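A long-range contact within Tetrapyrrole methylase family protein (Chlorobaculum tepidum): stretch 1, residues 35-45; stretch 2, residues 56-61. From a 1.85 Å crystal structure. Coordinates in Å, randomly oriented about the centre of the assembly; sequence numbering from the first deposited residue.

Stretch 1 35-45: IACEDTRRTSI
Stretch 2 56-61: RLVSYH

Residues 35-37 and 57-59 are neighbouring parallel strands, their axes 4.6 Å apart at closest approach and crossed at -21°. Phi/psi are -118/128, -105/137 and -156/153 for Ile35, Ala36 and Cys37, and -108/138, -112/113 and -101/124 for Leu57, Val58 and Ser59. Ile35 pairs with Leu57, Ala36 with Val58 and Cys37 with Ser59 (CA-CA 4.9, 4.5 and 5.3 Å). In the staggered ladder of a parallel sheet, Ile35 N donates to Arg56 O (2.9 Å), Val58 N to Ile35 O (2.8 Å), Cys37 N to Val58 O (3.0 Å) and Tyr60 N to Cys37 O (2.9 Å). After Glu38 (-94/-25) and Asp39 (-117/87), a helix begins at Thr40; Asp39 OD1 caps it by accepting from Arg42 N (3.2 Å).

Ala36 and Val58 (t) share one face, CB to CB 4.3 Å; both are compact, apolar and buried. On the other, branched Ile35 (m, t) sets CB 3.8 Å from CD2 of Leu57 (m, t), apolar surfaces meeting beside small, buried Cys37 (p) and small Ser59 (p). The helix covers part of this face: Thr40 (m) packs its methyl CG2 3.7 Å from Leu57 CD1 and its hydroxyl OG1 3.3 Å from Ser59 CB. Beyond the ladder, Glu38 (chi1 t) lays its aliphatic CG at the edge of the Tyr60 ring (t, chi2 88°), 3.9 Å from CD2. The contact between the two stretches buries 479 Å², both sides summed.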

# COMPACT_ATOMS: atom_id res chain seq x y z
N ILE A 35 -16.98 -5.80 1.98
CA ILE A 35 -15.84 -5.09 2.50
C ILE A 35 -14.80 -6.13 2.85
O ILE A 35 -15.10 -7.07 3.57
CB ILE A 35 -16.25 -4.24 3.71
CG1 ILE A 35 -17.19 -3.10 3.23
CG2 ILE A 35 -15.01 -3.70 4.47
CD1 ILE A 35 -17.58 -2.12 4.25
N ALA A 36 -13.57 -5.95 2.35
CA ALA A 36 -12.47 -6.89 2.61
C ALA A 36 -11.56 -6.24 3.61
O ALA A 36 -11.27 -5.02 3.51
CB ALA A 36 -11.71 -7.19 1.33
N CYS A 37 -11.10 -7.00 4.59
CA CYS A 37 -10.31 -6.38 5.62
C CYS A 37 -9.44 -7.41 6.26
O CYS A 37 -9.76 -8.59 6.25
CB CYS A 37 -11.21 -5.72 6.67
SG CYS A 37 -12.40 -6.88 7.41
N GLU A 38 -8.31 -6.96 6.78
CA GLU A 38 -7.42 -7.89 7.45
C GLU A 38 -7.70 -7.89 8.96
O GLU A 38 -7.45 -8.87 9.64
CB GLU A 38 -5.96 -7.53 7.10
CG GLU A 38 -4.97 -8.61 7.41
CD GLU A 38 -4.10 -8.26 8.57
OE1 GLU A 38 -4.10 -7.06 8.96
OE2 GLU A 38 -3.41 -9.17 9.08
N ASP A 39 -8.26 -6.80 9.46
CA ASP A 39 -8.51 -6.64 10.89
C ASP A 39 -10.03 -6.52 11.03
O ASP A 39 -10.58 -5.42 11.01
CB ASP A 39 -7.75 -5.39 11.37
CG ASP A 39 -7.81 -5.18 12.90
OD1 ASP A 39 -8.69 -5.75 13.59
OD2 ASP A 39 -6.93 -4.43 13.40
N THR A 40 -10.72 -7.66 11.16
CA THR A 40 -12.17 -7.65 11.18
C THR A 40 -12.74 -6.90 12.38
O THR A 40 -13.77 -6.24 12.29
CB THR A 40 -12.76 -9.06 11.21
OG1 THR A 40 -12.04 -9.91 10.30
CG2 THR A 40 -14.20 -9.00 10.83
N ARG A 41 -12.09 -7.03 13.53
CA ARG A 41 -12.56 -6.37 14.73
C ARG A 41 -12.55 -4.84 14.59
O ARG A 41 -13.53 -4.18 14.88
CB ARG A 41 -11.73 -6.81 15.95
CG ARG A 41 -12.56 -7.00 17.19
CD ARG A 41 -11.72 -7.50 18.38
NE ARG A 41 -11.38 -8.93 18.28
CZ ARG A 41 -10.55 -9.59 19.10
NH1 ARG A 41 -9.94 -8.98 20.12
NH2 ARG A 41 -10.33 -10.88 18.90
N ARG A 42 -11.45 -4.30 14.11
CA ARG A 42 -11.33 -2.88 13.88
C ARG A 42 -12.35 -2.43 12.81
O ARG A 42 -13.01 -1.36 12.94
CB ARG A 42 -9.88 -2.54 13.50
CG ARG A 42 -9.67 -1.12 12.99
CD ARG A 42 -8.19 -0.72 12.95
NE ARG A 42 -8.00 0.48 12.12
CZ ARG A 42 -6.84 1.12 11.96
NH1 ARG A 42 -6.79 2.19 11.16
NH2 ARG A 42 -5.75 0.71 12.58
N THR A 43 -12.53 -3.25 11.78
CA THR A 43 -13.46 -2.88 10.71
C THR A 43 -14.92 -2.87 11.20
O THR A 43 -15.71 -1.98 10.83
CB THR A 43 -13.29 -3.80 9.48
OG1 THR A 43 -11.92 -3.71 9.06
CG2 THR A 43 -14.20 -3.36 8.30
N SER A 44 -15.28 -3.83 12.04
CA SER A 44 -16.63 -3.83 12.61
C SER A 44 -16.90 -2.57 13.43
O SER A 44 -17.97 -2.00 13.34
CB SER A 44 -16.88 -5.07 13.47
OG SER A 44 -16.88 -6.22 12.65
N ILE A 45 -15.91 -2.14 14.22
CA ILE A 45 -16.04 -0.94 14.99
C ILE A 45 -16.30 0.27 14.08
O ILE A 45 -17.19 1.07 14.35
CB ILE A 45 -14.79 -0.70 15.86
CG1 ILE A 45 -14.72 -1.74 16.98
CG2 ILE A 45 -14.82 0.68 16.46
CD1 ILE A 45 -13.37 -1.79 17.70
N ARG A 56 -21.61 -7.62 3.94
CA ARG A 56 -20.80 -8.85 3.80
C ARG A 56 -19.32 -8.49 4.00
O ARG A 56 -18.79 -7.63 3.32
CB ARG A 56 -20.98 -9.48 2.44
CG ARG A 56 -20.20 -10.73 2.23
CD ARG A 56 -20.25 -11.22 0.81
NE ARG A 56 -19.37 -12.37 0.67
CZ ARG A 56 -19.15 -13.00 -0.47
NH1 ARG A 56 -19.73 -12.61 -1.58
NH2 ARG A 56 -18.31 -14.02 -0.50
N LEU A 57 -18.67 -9.20 4.91
CA LEU A 57 -17.25 -8.97 5.18
C LEU A 57 -16.44 -10.12 4.64
O LEU A 57 -16.83 -11.29 4.82
CB LEU A 57 -16.99 -8.85 6.68
CG LEU A 57 -17.64 -7.70 7.42
CD1 LEU A 57 -17.08 -7.70 8.85
CD2 LEU A 57 -17.43 -6.35 6.70
N VAL A 58 -15.32 -9.82 4.01
CA VAL A 58 -14.35 -10.87 3.60
C VAL A 58 -13.10 -10.68 4.45
O VAL A 58 -12.45 -9.66 4.37
CB VAL A 58 -14.00 -10.76 2.12
CG1 VAL A 58 -12.88 -11.80 1.74
CG2 VAL A 58 -15.27 -10.94 1.25
N SER A 59 -12.80 -11.61 5.33
CA SER A 59 -11.73 -11.41 6.26
C SER A 59 -10.49 -12.16 5.76
O SER A 59 -10.52 -13.35 5.49
CB SER A 59 -12.15 -11.85 7.65
OG SER A 59 -12.20 -13.24 7.70
N TYR A 60 -9.41 -11.42 5.61
CA TYR A 60 -8.15 -11.94 5.14
C TYR A 60 -7.30 -12.50 6.28
O TYR A 60 -7.02 -11.81 7.23
CB TYR A 60 -7.39 -10.83 4.41
CG TYR A 60 -6.09 -11.30 3.82
CD1 TYR A 60 -6.06 -11.85 2.53
CD2 TYR A 60 -4.91 -11.26 4.53
CE1 TYR A 60 -4.88 -12.33 1.97
CE2 TYR A 60 -3.71 -11.74 3.98
CZ TYR A 60 -3.71 -12.27 2.68
OH TYR A 60 -2.57 -12.74 2.10
N HIS A 61 -6.87 -13.75 6.15
CA HIS A 61 -5.91 -14.38 7.09
C HIS A 61 -4.81 -15.04 6.24
O HIS A 61 -5.11 -15.60 5.20
CB HIS A 61 -6.59 -15.47 7.93
CG HIS A 61 -7.89 -15.05 8.55
ND1 HIS A 61 -7.97 -14.35 9.74
CD2 HIS A 61 -9.17 -15.26 8.15
CE1 HIS A 61 -9.24 -14.13 10.03
NE2 HIS A 61 -9.99 -14.66 9.08